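Long-range contacts in SidF, inhibitor of growth family, member 3 (PDB 4FYE), which acts as a Legionella phosphoinositide phosphatase, consistent with removal of the 3-phosphate from phosphatidylinositol 3,4,5-trisphosphate: residues 611-616 / 625-630; 604-609 / 632-637; 413-418 / 442-447; 657-662 / 678-683. The protein carries 1 engineered substitution. All blocks are in the same frame, centred on the assembly; numbering follows the deposited sequence.

Contact 1 of 4, residues 611-616 / 625-630; sequences ELYYEN and FKLQTL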
loop_
_atom_site.group_PDB
_atom_site.type_symbol
_atom_site.label_atom_id
_atom_site.label_comp_id
_atom_site.label_asym_id
_atom_site.label_seq_id
_atom_site.Cartn_x
_atom_site.Cartn_y
_atom_site.Cartn_z
ATOM N N GLU A 611 -15.091 -3.996 18.557
ATOM C CA GLU A 611 -15.449 -2.941 19.501
ATOM C C GLU A 611 -15.629 -1.605 18.744
ATOM O O GLU A 611 -16.619 -0.878 18.946
ATOM C CB GLU A 611 -14.433 -2.809 20.655
ATOM C CG GLU A 611 -14.660 -1.515 21.457
ATOM C CD GLU A 611 -13.492 -1.069 22.336
ATOM O OE1 GLU A 611 -13.154 -1.824 23.284
ATOM O OE2 GLU A 611 -12.939 0.066 22.099
ATOM N N LEU A 612 -14.671 -1.302 17.850
ATOM C CA LEU A 612 -14.611 -0.011 17.165
ATOM C C LEU A 612 -15.754 0.090 16.158
ATOM O O LEU A 612 -16.259 1.186 15.851
ATOM C CB LEU A 612 -13.277 0.140 16.456
ATOM C CG LEU A 612 -12.039 0.883 17.042
ATOM C CD1 LEU A 612 -12.249 1.745 18.310
ATOM C CD2 LEU A 612 -10.873 -0.058 17.226
ATOM N N TYR A 613 -16.161 -1.064 15.637
ATOM C CA TYR A 613 -17.114 -1.079 14.541
ATOM C C TYR A 613 -18.526 -1.073 15.135
ATOM O O TYR A 613 -19.321 -0.172 14.845
ATOM C CB TYR A 613 -16.876 -2.272 13.563
ATOM C CG TYR A 613 -17.980 -2.404 12.527
ATOM C CD1 TYR A 613 -18.171 -1.424 11.538
ATOM C CD2 TYR A 613 -18.899 -3.465 12.606
ATOM C CE1 TYR A 613 -19.218 -1.516 10.643
ATOM C CE2 TYR A 613 -19.961 -3.583 11.717
ATOM C CZ TYR A 613 -20.113 -2.619 10.732
ATOM O OH TYR A 613 -21.179 -2.778 9.862
ATOM N N TYR A 614 -18.813 -2.038 15.999
ATOM C CA TYR A 614 -20.155 -2.158 16.539
ATOM C C TYR A 614 -20.559 -0.987 17.444
ATOM O O TYR A 614 -21.692 -0.523 17.338
ATOM C CB TYR A 614 -20.386 -3.530 17.185
ATOM C CG TYR A 614 -20.360 -4.674 16.187
ATOM C CD1 TYR A 614 -21.305 -4.738 15.166
ATOM C CD2 TYR A 614 -19.433 -5.714 16.282
ATOM C CE1 TYR A 614 -21.309 -5.781 14.255
ATOM C CE2 TYR A 614 -19.436 -6.776 15.368
ATOM C CZ TYR A 614 -20.378 -6.800 14.353
ATOM O OH TYR A 614 -20.424 -7.793 13.381
ATOM N N GLU A 615 -19.639 -0.500 18.285
ATOM C CA GLU A 615 -19.822 0.734 19.125
ATOM C C GLU A 615 -19.698 2.036 18.315
ATOM O O GLU A 615 -19.929 3.131 18.818
ATOM C CB GLU A 615 -18.810 0.767 20.275
ATOM C CG GLU A 615 -18.976 -0.408 21.224
ATOM C CD GLU A 615 -18.144 -0.318 22.500
ATOM O OE1 GLU A 615 -17.500 0.733 22.750
ATOM O OE2 GLU A 615 -18.153 -1.313 23.280
ATOM N N ASN A 616 -19.330 1.898 17.042
ATOM C CA ASN A 616 -19.288 3.030 16.150
ATOM C C ASN A 616 -18.385 4.114 16.725
ATOM O O ASN A 616 -18.670 5.314 16.655
ATOM C CB ASN A 616 -20.724 3.512 15.875
ATOM C CG ASN A 616 -20.809 4.572 14.784
ATOM O OD1 ASN A 616 -21.679 5.436 14.882
ATOM N ND2 ASN A 616 -19.899 4.550 13.768
ATOM N N PHE A 625 -6.694 5.799 13.145
ATOM C CA PHE A 625 -6.615 4.784 11.959
ATOM C C PHE A 625 -6.862 3.343 12.410
ATOM O O PHE A 625 -6.467 2.363 11.726
ATOM C CB PHE A 625 -5.226 4.869 11.286
ATOM C CG PHE A 625 -4.994 6.121 10.440
ATOM C CD1 PHE A 625 -4.720 5.991 9.071
ATOM C CD2 PHE A 625 -5.102 7.405 10.984
ATOM C CE1 PHE A 625 -4.460 7.088 8.273
ATOM C CE2 PHE A 625 -4.856 8.528 10.187
ATOM C CZ PHE A 625 -4.530 8.383 8.829
ATOM N N LYS A 626 -7.424 3.179 13.612
ATOM C CA LYS A 626 -7.317 1.902 14.351
ATOM C C LYS A 626 -8.082 0.733 13.681
ATOM O O LYS A 626 -7.607 -0.422 13.701
ATOM C CB LYS A 626 -7.823 2.040 15.778
ATOM C CG LYS A 626 -7.142 3.104 16.587
ATOM C CD LYS A 626 -7.260 2.728 18.049
ATOM C CE LYS A 626 -6.694 3.841 18.926
ATOM N NZ LYS A 626 -7.056 3.419 20.310
ATOM N N LEU A 627 -9.227 1.029 13.064
ATOM C CA LEU A 627 -10.111 -0.041 12.641
ATOM C C LEU A 627 -9.515 -0.575 11.359
ATOM O O LEU A 627 -9.359 -1.793 11.220
ATOM C CB LEU A 627 -11.573 0.403 12.485
ATOM C CG LEU A 627 -12.552 -0.585 11.799
ATOM C CD1 LEU A 627 -12.602 -1.939 12.510
ATOM C CD2 LEU A 627 -13.952 0.051 11.721
ATOM N N GLN A 628 -9.085 0.344 10.493
ATOM C CA GLN A 628 -8.405 0.021 9.247
ATOM C C GLN A 628 -7.150 -0.776 9.553
ATOM O O GLN A 628 -6.877 -1.824 8.928
ATOM C CB GLN A 628 -8.125 1.328 8.502
ATOM C CG GLN A 628 -9.378 2.205 8.236
ATOM C CD GLN A 628 -9.672 3.247 9.323
ATOM O OE1 GLN A 628 -9.513 2.984 10.479
ATOM N NE2 GLN A 628 -10.185 4.398 8.946
ATOM N N THR A 629 -6.404 -0.339 10.574
ATOM C CA THR A 629 -5.159 -1.050 10.945
ATOM C C THR A 629 -5.446 -2.439 11.460
ATOM O O THR A 629 -4.733 -3.375 11.099
ATOM C CB THR A 629 -4.375 -0.328 12.042
ATOM O OG1 THR A 629 -4.035 0.963 11.562
ATOM C CG2 THR A 629 -3.055 -1.068 12.361
ATOM N N LEU A 630 -6.538 -2.584 12.230
ATOM C CA LEU A 630 -6.860 -3.843 12.848
ATOM C C LEU A 630 -7.201 -4.798 11.785
ATOM O O LEU A 630 -6.616 -5.889 11.691
ATOM C CB LEU A 630 -7.982 -3.696 13.860
ATOM C CG LEU A 630 -7.382 -2.964 15.064
ATOM C CD1 LEU A 630 -8.391 -2.334 16.059
ATOM C CD2 LEU A 630 -6.419 -3.913 15.760
#

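Contact 2 of 4, residues 604-609 / 632-637; sequences AYLTQA and ASLSCE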
loop_
_atom_site.group_PDB
_atom_site.type_symbol
_atom_site.label_atom_id
_atom_site.label_comp_id
_atom_site.label_asym_id
_atom_site.label_seq_id
_atom_site.Cartn_x
_atom_site.Cartn_y
_atom_site.Cartn_z
ATOM N N ALA A 604 -7.285 -11.477 18.883
ATOM C CA ALA A 604 -7.138 -10.149 19.457
ATOM C C ALA A 604 -7.468 -9.128 18.418
ATOM O O ALA A 604 -8.201 -8.211 18.725
ATOM C CB ALA A 604 -5.766 -9.909 20.063
ATOM N N TYR A 605 -6.989 -9.298 17.188
ATOM C CA TYR A 605 -7.298 -8.313 16.141
ATOM C C TYR A 605 -8.791 -8.246 15.875
ATOM O O TYR A 605 -9.381 -7.173 15.848
ATOM C CB TYR A 605 -6.538 -8.582 14.849
ATOM C CG TYR A 605 -5.043 -8.292 14.966
ATOM C CD1 TYR A 605 -4.577 -7.070 15.484
ATOM C CD2 TYR A 605 -4.097 -9.222 14.521
ATOM C CE1 TYR A 605 -3.220 -6.817 15.571
ATOM C CE2 TYR A 605 -2.729 -9.004 14.620
ATOM C CZ TYR A 605 -2.293 -7.817 15.147
ATOM O OH TYR A 605 -0.950 -7.601 15.225
ATOM N N LEU A 606 -9.434 -9.398 15.737
ATOM C CA LEU A 606 -10.862 -9.359 15.469
ATOM C C LEU A 606 -11.654 -8.645 16.591
ATOM O O LEU A 606 -12.411 -7.717 16.349
ATOM C CB LEU A 606 -11.380 -10.765 15.312
ATOM C CG LEU A 606 -12.550 -11.000 14.342
ATOM C CD1 LEU A 606 -13.468 -12.057 14.974
ATOM C CD2 LEU A 606 -13.321 -9.760 13.876
ATOM N N THR A 607 -11.495 -9.071 17.826
ATOM C CA THR A 607 -12.368 -8.512 18.842
ATOM C C THR A 607 -12.180 -7.015 19.007
ATOM O O THR A 607 -13.095 -6.308 19.371
ATOM C CB THR A 607 -12.160 -9.201 20.180
ATOM O OG1 THR A 607 -10.784 -9.079 20.538
ATOM C CG2 THR A 607 -12.488 -10.640 20.039
ATOM N N GLN A 608 -10.999 -6.525 18.702
ATOM C CA GLN A 608 -10.754 -5.112 18.864
ATOM C C GLN A 608 -11.377 -4.345 17.747
ATOM O O GLN A 608 -11.815 -3.222 17.959
ATOM C CB GLN A 608 -9.278 -4.820 18.908
ATOM C CG GLN A 608 -8.573 -5.569 19.999
ATOM C CD GLN A 608 -8.885 -5.004 21.355
ATOM O OE1 GLN A 608 -8.714 -3.797 21.570
ATOM N NE2 GLN A 608 -9.339 -5.872 22.293
ATOM N N ALA A 609 -11.446 -4.960 16.574
ATOM C CA ALA A 609 -12.121 -4.339 15.458
ATOM C C ALA A 609 -13.638 -4.290 15.699
ATOM O O ALA A 609 -14.325 -3.281 15.418
ATOM C CB ALA A 609 -11.762 -5.044 14.189
ATOM N N ALA A 632 -6.450 -4.634 8.665
ATOM C CA ALA A 632 -5.363 -4.967 7.709
ATOM C C ALA A 632 -4.472 -5.955 8.399
ATOM O O ALA A 632 -4.035 -6.933 7.817
ATOM C CB ALA A 632 -4.593 -3.755 7.303
ATOM N N SER A 633 -4.225 -5.733 9.677
ATOM C CA SER A 633 -3.388 -6.677 10.424
ATOM C C SER A 633 -4.002 -8.092 10.439
ATOM O O SER A 633 -3.278 -9.111 10.343
ATOM C CB SER A 633 -3.204 -6.137 11.829
ATOM O OG SER A 633 -2.612 -4.838 11.692
ATOM N N LEU A 634 -5.331 -8.148 10.477
ATOM C CA LEU A 634 -6.032 -9.419 10.565
ATOM C C LEU A 634 -5.898 -10.184 9.267
ATOM O O LEU A 634 -5.814 -11.448 9.250
ATOM C CB LEU A 634 -7.500 -9.162 10.754
ATOM C CG LEU A 634 -8.363 -10.058 11.626
ATOM C CD1 LEU A 634 -9.778 -9.876 11.110
ATOM C CD2 LEU A 634 -7.935 -11.512 11.661
ATOM N N SER A 635 -5.932 -9.433 8.178
ATOM C CA SER A 635 -5.797 -10.069 6.906
ATOM C C SER A 635 -4.354 -10.519 6.722
ATOM O O SER A 635 -4.119 -11.593 6.183
ATOM C CB SER A 635 -6.225 -9.155 5.810
ATOM O OG SER A 635 -5.140 -8.292 5.510
ATOM N N CYS A 636 -3.371 -9.755 7.200
ATOM C CA CYS A 636 -2.019 -10.347 7.243
ATOM C C CYS A 636 -2.017 -11.635 8.098
ATOM O O CYS A 636 -1.311 -12.567 7.797
ATOM C CB CYS A 636 -0.945 -9.329 7.711
ATOM S SG CYS A 636 -0.889 -7.955 6.592
ATOM N N GLU A 637 -2.790 -11.707 9.177
ATOM C CA GLU A 637 -2.809 -12.955 9.950
ATOM C C GLU A 637 -3.448 -14.116 9.199
ATOM O O GLU A 637 -3.011 -15.243 9.365
ATOM C CB GLU A 637 -3.541 -12.829 11.284
ATOM C CG GLU A 637 -2.704 -12.284 12.414
ATOM C CD GLU A 637 -1.448 -13.068 12.785
ATOM O OE1 GLU A 637 -1.353 -14.322 12.596
ATOM O OE2 GLU A 637 -0.544 -12.386 13.322
#

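Contact 3 of 4, residues 413-418 / 442-447; sequences RMSSWG and ARFVNQ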
loop_
_atom_site.group_PDB
_atom_site.type_symbol
_atom_site.label_atom_id
_atom_site.label_comp_id
_atom_site.label_asym_id
_atom_site.label_seq_id
_atom_site.Cartn_x
_atom_site.Cartn_y
_atom_site.Cartn_z
ATOM N N ARG A 413 -11.788 -8.898 -0.613
ATOM C CA ARG A 413 -12.331 -8.341 0.580
ATOM C C ARG A 413 -11.951 -6.847 0.541
ATOM O O ARG A 413 -10.784 -6.472 0.416
ATOM C CB ARG A 413 -11.764 -9.010 1.839
ATOM C CG ARG A 413 -11.712 -10.534 1.896
ATOM C CD ARG A 413 -13.021 -10.936 2.437
ATOM N NE ARG A 413 -13.076 -12.326 2.777
ATOM C CZ ARG A 413 -13.629 -13.237 1.985
ATOM N NH1 ARG A 413 -14.110 -12.863 0.805
ATOM N NH2 ARG A 413 -13.708 -14.509 2.376
ATOM N N MET A 414 -12.953 -5.994 0.666
ATOM C CA MET A 414 -12.716 -4.631 0.503
ATOM C C MET A 414 -13.425 -3.911 1.585
ATOM O O MET A 414 -14.603 -4.187 1.787
ATOM C CB MET A 414 -13.221 -4.136 -0.820
ATOM C CG MET A 414 -12.959 -2.639 -0.819
ATOM S SD MET A 414 -13.365 -1.971 -2.388
ATOM C CE MET A 414 -13.009 -0.265 -2.253
ATOM N N SER A 415 -12.712 -2.989 2.265
ATOM C CA SER A 415 -13.352 -2.061 3.236
ATOM C C SER A 415 -13.057 -0.612 2.908
ATOM O O SER A 415 -12.096 -0.317 2.251
ATOM C CB SER A 415 -12.933 -2.354 4.681
ATOM O OG SER A 415 -11.530 -2.257 4.869
ATOM N N SER A 416 -13.863 0.322 3.372
ATOM C CA SER A 416 -13.559 1.682 3.044
ATOM C C SER A 416 -13.985 2.563 4.176
ATOM O O SER A 416 -15.167 2.873 4.311
ATOM C CB SER A 416 -14.271 2.040 1.779
ATOM O OG SER A 416 -13.925 3.354 1.425
ATOM N N TRP A 417 -13.038 2.954 5.028
ATOM C CA TRP A 417 -13.416 3.790 6.159
ATOM C C TRP A 417 -12.485 4.936 6.175
ATOM O O TRP A 417 -11.254 4.742 6.333
ATOM C CB TRP A 417 -13.213 3.064 7.462
ATOM C CG TRP A 417 -14.223 2.029 7.851
ATOM C CD1 TRP A 417 -15.550 2.241 8.268
ATOM C CD2 TRP A 417 -13.996 0.596 7.991
ATOM N NE1 TRP A 417 -16.145 1.044 8.587
ATOM C CE2 TRP A 417 -15.267 0.023 8.462
ATOM C CE3 TRP A 417 -12.925 -0.231 7.786
ATOM C CZ2 TRP A 417 -15.424 -1.327 8.687
ATOM C CZ3 TRP A 417 -13.080 -1.598 8.016
ATOM C CH2 TRP A 417 -14.302 -2.138 8.438
ATOM N N GLY A 418 -13.073 6.138 6.120
ATOM C CA GLY A 418 -12.332 7.366 5.863
ATOM C C GLY A 418 -11.440 7.806 7.004
ATOM O O GLY A 418 -11.635 7.384 8.178
ATOM N N ALA A 442 -20.195 -3.344 6.486
ATOM C CA ALA A 442 -20.863 -4.482 7.136
ATOM C C ALA A 442 -20.676 -5.877 6.406
ATOM O O ALA A 442 -20.331 -6.889 7.039
ATOM C CB ALA A 442 -22.336 -4.174 7.416
ATOM N N ARG A 443 -20.880 -5.951 5.095
ATOM C CA ARG A 443 -20.477 -7.145 4.360
ATOM C C ARG A 443 -19.036 -7.581 4.734
ATOM O O ARG A 443 -18.816 -8.725 5.203
ATOM C CB ARG A 443 -20.558 -6.841 2.879
ATOM C CG ARG A 443 -20.116 -7.972 1.940
ATOM C CD ARG A 443 -20.861 -7.814 0.623
ATOM N NE ARG A 443 -20.437 -8.796 -0.344
ATOM C CZ ARG A 443 -19.420 -8.641 -1.183
ATOM N NH1 ARG A 443 -18.744 -7.505 -1.199
ATOM N NH2 ARG A 443 -19.127 -9.623 -2.045
ATOM N N PHE A 444 -18.076 -6.663 4.544
ATOM C CA PHE A 444 -16.655 -6.913 4.858
ATOM C C PHE A 444 -16.492 -7.423 6.293
ATOM O O PHE A 444 -15.826 -8.424 6.541
ATOM C CB PHE A 444 -15.864 -5.619 4.634
ATOM C CG PHE A 444 -14.409 -5.701 5.026
ATOM C CD1 PHE A 444 -13.461 -6.169 4.135
ATOM C CD2 PHE A 444 -13.998 -5.288 6.294
ATOM C CE1 PHE A 444 -12.120 -6.227 4.493
ATOM C CE2 PHE A 444 -12.678 -5.326 6.652
ATOM C CZ PHE A 444 -11.727 -5.804 5.750
ATOM N N VAL A 445 -17.147 -6.788 7.248
ATOM C CA VAL A 445 -16.998 -7.257 8.599
ATOM C C VAL A 445 -17.466 -8.705 8.696
ATOM O O VAL A 445 -16.758 -9.576 9.246
ATOM C CB VAL A 445 -17.654 -6.301 9.622
ATOM C CG1 VAL A 445 -17.804 -6.972 10.983
ATOM C CG2 VAL A 445 -16.811 -5.030 9.775
ATOM N N ASN A 446 -18.632 -9.006 8.129
ATOM C CA ASN A 446 -19.133 -10.403 8.168
ATOM C C ASN A 446 -18.132 -11.382 7.501
ATOM O O ASN A 446 -17.825 -12.460 8.026
ATOM C CB ASN A 446 -20.463 -10.509 7.453
ATOM C CG ASN A 446 -21.587 -9.886 8.204
ATOM O OD1 ASN A 446 -21.598 -9.854 9.450
ATOM N ND2 ASN A 446 -22.587 -9.395 7.451
ATOM N N GLN A 447 -17.617 -10.998 6.348
ATOM C CA GLN A 447 -16.703 -11.904 5.637
ATOM C C GLN A 447 -15.511 -12.255 6.495
ATOM O O GLN A 447 -15.200 -13.421 6.675
ATOM C CB GLN A 447 -16.204 -11.259 4.373
ATOM C CG GLN A 447 -17.324 -10.891 3.429
ATOM C CD GLN A 447 -16.827 -10.199 2.173
ATOM O OE1 GLN A 447 -16.108 -9.204 2.223
ATOM N NE2 GLN A 447 -17.209 -10.741 1.034
#

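Contact 4 of 4, residues 657-662 / 678-683; sequences AQKIVG and EFLDHR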
loop_
_atom_site.group_PDB
_atom_site.type_symbol
_atom_site.label_atom_id
_atom_site.label_comp_id
_atom_site.label_asym_id
_atom_site.label_seq_id
_atom_site.Cartn_x
_atom_site.Cartn_y
_atom_site.Cartn_z
ATOM N N ALA A 657 -0.132 2.746 6.265
ATOM C CA ALA A 657 1.015 1.797 6.231
ATOM C C ALA A 657 1.914 1.957 7.469
ATOM O O ALA A 657 2.442 0.953 8.010
ATOM C CB ALA A 657 1.822 1.919 4.928
ATOM N N GLN A 658 2.028 3.199 7.971
ATOM C CA GLN A 658 2.845 3.498 9.147
ATOM C C GLN A 658 2.236 2.848 10.392
ATOM O O GLN A 658 2.943 2.309 11.240
ATOM C CB GLN A 658 2.901 5.033 9.388
ATOM C CG GLN A 658 3.402 5.437 10.795
ATOM C CD GLN A 658 3.544 6.990 11.095
ATOM O OE1 GLN A 658 3.848 7.378 12.253
ATOM N NE2 GLN A 658 3.308 7.845 10.123
ATOM N N LYS A 659 0.924 2.954 10.549
ATOM C CA LYS A 659 0.236 2.293 11.656
ATOM C C LYS A 659 0.419 0.763 11.572
ATOM O O LYS A 659 0.686 0.091 12.576
ATOM C CB LYS A 659 -1.244 2.698 11.575
ATOM C CG LYS A 659 -1.770 3.539 12.717
ATOM C CD LYS A 659 -1.182 4.899 12.845
ATOM C CE LYS A 659 -1.809 5.695 14.007
ATOM N NZ LYS A 659 -1.080 5.677 15.344
ATOM N N ILE A 660 0.348 0.174 10.382
ATOM C CA ILE A 660 0.378 -1.301 10.321
ATOM C C ILE A 660 1.801 -1.771 10.518
ATOM O O ILE A 660 2.028 -2.752 11.232
ATOM C CB ILE A 660 -0.097 -1.784 8.942
ATOM C CG1 ILE A 660 -1.584 -1.504 8.797
ATOM C CG2 ILE A 660 0.188 -3.254 8.745
ATOM C CD1 ILE A 660 -1.987 -1.284 7.357
ATOM N N VAL A 661 2.781 -1.098 9.886
ATOM C CA VAL A 661 4.133 -1.600 9.964
ATOM C C VAL A 661 4.586 -1.383 11.399
ATOM O O VAL A 661 5.225 -2.249 11.960
ATOM C CB VAL A 661 5.153 -0.895 9.030
ATOM C CG1 VAL A 661 6.334 -1.783 8.814
ATOM C CG2 VAL A 661 4.588 -0.681 7.680
ATOM N N GLY A 662 4.237 -0.244 12.006
ATOM C CA GLY A 662 4.749 0.079 13.342
ATOM C C GLY A 662 4.158 -0.940 14.318
ATOM O O GLY A 662 4.810 -1.414 15.258
ATOM N N GLU A 678 -0.878 -1.538 22.522
ATOM C CA GLU A 678 -0.110 -0.385 22.969
ATOM C C GLU A 678 0.277 0.598 21.853
ATOM O O GLU A 678 0.111 1.809 22.013
ATOM C CB GLU A 678 1.147 -0.826 23.696
ATOM C CG GLU A 678 1.521 0.060 24.891
ATOM C CD GLU A 678 2.244 -0.726 25.974
ATOM O OE1 GLU A 678 2.571 -1.932 25.739
ATOM O OE2 GLU A 678 2.480 -0.129 27.061
ATOM N N PHE A 679 0.776 0.065 20.733
ATOM C CA PHE A 679 1.291 0.874 19.659
ATOM C C PHE A 679 0.147 1.702 19.127
ATOM O O PHE A 679 0.341 2.814 18.687
ATOM C CB PHE A 679 1.921 0.055 18.521
ATOM C CG PHE A 679 2.595 0.913 17.508
ATOM C CD1 PHE A 679 1.905 1.393 16.434
ATOM C CD2 PHE A 679 3.875 1.330 17.702
ATOM C CE1 PHE A 679 2.493 2.225 15.516
ATOM C CE2 PHE A 679 4.464 2.184 16.815
ATOM C CZ PHE A 679 3.761 2.644 15.721
ATOM N N LEU A 680 -1.063 1.180 19.160
ATOM C CA LEU A 680 -2.163 2.002 18.653
ATOM C C LEU A 680 -2.764 2.954 19.690
ATOM O O LEU A 680 -3.019 4.090 19.355
ATOM C CB LEU A 680 -3.225 1.129 18.017
ATOM C CG LEU A 680 -2.901 0.354 16.734
ATOM C CD1 LEU A 680 -4.197 -0.370 16.337
ATOM C CD2 LEU A 680 -2.454 1.360 15.649
ATOM N N ASP A 681 -2.925 2.506 20.931
ATOM C CA ASP A 681 -3.654 3.226 21.963
ATOM C C ASP A 681 -2.785 4.293 22.584
ATOM O O ASP A 681 -3.298 5.351 23.005
ATOM C CB ASP A 681 -4.153 2.253 23.054
ATOM C CG ASP A 681 -5.118 1.139 22.496
ATOM O OD1 ASP A 681 -5.671 1.325 21.368
ATOM O OD2 ASP A 681 -5.334 0.092 23.191
ATOM N N HIS A 682 -1.476 4.034 22.645
ATOM C CA HIS A 682 -0.546 4.990 23.270
ATOM C C HIS A 682 -0.731 6.388 22.705
ATOM O O HIS A 682 -0.771 6.587 21.488
ATOM C CB HIS A 682 0.941 4.561 23.241
ATOM C CG HIS A 682 1.839 5.506 24.034
ATOM N ND1 HIS A 682 2.393 6.646 23.486
ATOM C CD2 HIS A 682 2.173 5.527 25.393
ATOM C CE1 HIS A 682 3.073 7.315 24.428
ATOM N NE2 HIS A 682 2.942 6.637 25.601
ATOM N N ARG A 683 -0.885 7.350 23.605
ATOM C CA ARG A 683 -1.110 8.735 23.258
ATOM C C ARG A 683 0.254 9.454 23.126
ATOM O O ARG A 683 0.918 9.719 24.138
ATOM C CB ARG A 683 -2.017 9.433 24.351
ATOM C CG ARG A 683 -3.474 8.910 24.472
ATOM C CD ARG A 683 -4.276 8.928 23.133
ATOM N NE ARG A 683 -3.879 7.917 22.112
ATOM C CZ ARG A 683 -4.112 8.057 20.778
ATOM N NH1 ARG A 683 -4.703 9.167 20.277
ATOM N NH2 ARG A 683 -3.758 7.107 19.897
#

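Contact 1 of 4, residues 611-616 / 625-630
The loop end of an antiparallel helical hairpin lies here: the last turns of helix 590-614 face the first turns of helix 626-637, joined by a short connection without regular secondary structure. A Schellman motif turns the chain at Asn616, whose phi is positive (56°). Asn616 N reaches back to Tyr613 O at 3.0 Å. The second helix starts after Phe625 at the N-cap. Phe625 O accepts two bonds, from Thr629 N and, at 2.8 Å, from Thr629 OG1, which stands above the carbonyl plane.

Leu612 carries the packing. Its CD2 branch slides between Lys626 and Leu630, touching Leu630 CD1 at 3.6 Å and Lys626 CB at 4.0 Å, and its axis crosses both partners at about a right angle. Its chi1, -96°, lies off the staggered values. On the second helix, Leu627 sets CG anti to its backbone N (chi1 169°) and brings CD2 to 4.2 Å from Tyr613 CB; the Tyr613 ring itself leads away from Leu627, and its OH bonds Asp554 of helix 522-583. The extended Lys626 chain gives only its base to Leu612; its NZ makes a salt bridge with Asp681. Tyr614 packs on helix 522-583, Thr629 rests on helix 652-668, and Gln628 NE2 bonds Trp417 O just past strand 402-416.

Contact 2 of 4, residues 604-609 / 632-637
Tyr605 lays one ring face over Ser633, whose CB sits 3.8 Å from the centre of the Tyr605 ring and only 10° off its normal, a CH-pi contact. The two belong to helices 590-614 and 626-637, the antiparallel arms of a helical hairpin, whose axes here run at 153° and approach to 9.2 Å. Ser633 OG lies beside its own backbone N and bonds Thr629 O, one turn earlier. Glu637 comes to the ring's edge: its CG lies 4.0 Å from Tyr605 CE2, near the ring plane. The Glu637 chain then bends at chi2 (-59°), and OE1 bonds His598 ND1, tying the carboxylate to an earlier turn of helix 590-614.

Tyr605 OH bonds Asn663 ND2, which anchors the far end of the ring. At the base of the side chain, Tyr605 CB meets Leu634 CG at 4.0 Å, while Leu606 CG lies 4.4 Å from Leu634 CD1; Leu606 and Leu634 both also pack on Val452 of helix 438-458. The far side of helix 626-637 rests on Asn642 of strand 641-645. There Ser635 OG donates to Ala632 O at 2.9 Å, in the carbonyl plane and on a lone pair, beside the helical bond from Cys636 N.

Contact 3 of 4, residues 413-418 / 442-447
Helix 438-458 packs here on one face of the mixed four-stranded sheet, against strand 402-416, while Met414 points to the opposite face and is met by helix 373-387: a helix-sheet-helix layering. Phe444 is the wedge. With CG anti to its backbone N (chi1 175°), its ring stands out from the helix against the strand and takes Ser415 under one face, Ser415 CB lying 3.5 Å from the centroid of the Phe444 ring in a CH-pi contact. Ser415 OG occupies the crowded position between backbone N and carbonyl carbon (chi1 59°), which puts OG over the same face, toward the CZ side, 3.7 Å from Phe444 CZ. Met414 O approaches Phe444 CD1 obliquely to 3.3 Å; this carbonyl also accepts from Gln440 NE2.

One helical turn on, Gln447 reaches toward Arg413, tip to tip; Arg413 bends at chi2 (-88°). Gln447 CB sits over one guanidinium face, offset toward the rim and 3.7 Å from Arg413 NE, and Gln447 OE1 comes to 3.5 Å from Arg413 CD. The charge is met by Asp451 of the same helix, in a salt bridge to NH2. Arg443, a like charge nearby, has its own partner in Asp385, and the two acids probably ease the repulsion. Trp417, past the strand, crosses Phe444 obliquely, CH2 being 3.8 Å from Phe444 CD2. The edge of its six-membered ring then meets Val445, with CG2 lying 4.1 Å from Trp417 CH2.

Contact 4 of 4, residues 657-662 / 678-683
Phe679 swings CG anti to its backbone N (chi1 -173°), which drives the ring out of the short helix 678-681 and onto helix 652-668; Leu680 instead keeps CG beside its backbone N (chi1 -67°) and reaches the same helix one turn nearer its start. The Phe679 ring lies flat on bare backbone. Gly662 C stands over the ring centre, and Gly662 CA touches Phe679 CZ at 3.6 Å, a CH-pi contact in which glycine lets the ring settle directly on the peptide. Leu680 CD2 meets Lys659 CG obliquely at 3.7 Å. The Lys659 chain bends at chi2 and chi4, taking NZ to Asn726 O and to a cation-pi contact with Phe727.

Arg683 folds back over the end of its own helix. Edge-on, with both acceptors in the guanidinium plane, NE bonds Asp681 O at 2.8 Å and NH2 bonds Leu680 O at 3.2 Å, so the positive group probably offsets the negative helix end. Its NH2 is 5.5 Å from the like-charged Lys659 NZ. Phe679 also packs on Leu696 of helix 692-699; Lys659 and Leu680 both rest on Thr629 of helix 626-637, and Val661 turns to Met249 of strand 247-254.

How the contacts relate
Contacts 1 and 2 are two levels of one hairpin, contact 1 nested inside the loop closed by contact 2, with centres about 10 Å apart; Leu627 CD1 on Ala609 CB at 3.6 Å joins them. Contact 1 is the hub: Leu627 CD2 meets Trp417 CE2 of contact 3 at 3.5 Å, and Lys626 NZ bridges Asp681 OD1 of contact 4 at 2.7 Å. Contacts 3 and 4 stay apart, centres about 21 Å. Ala632 CB on Ile660 CD1 links contacts 2 and 4. Strand 641-645, which contact 2 packs against, and helix 652-668, which carries one side of contact 4, flank a turn that is probably the phosphate-binding loop of a CX5R-type phosphatase.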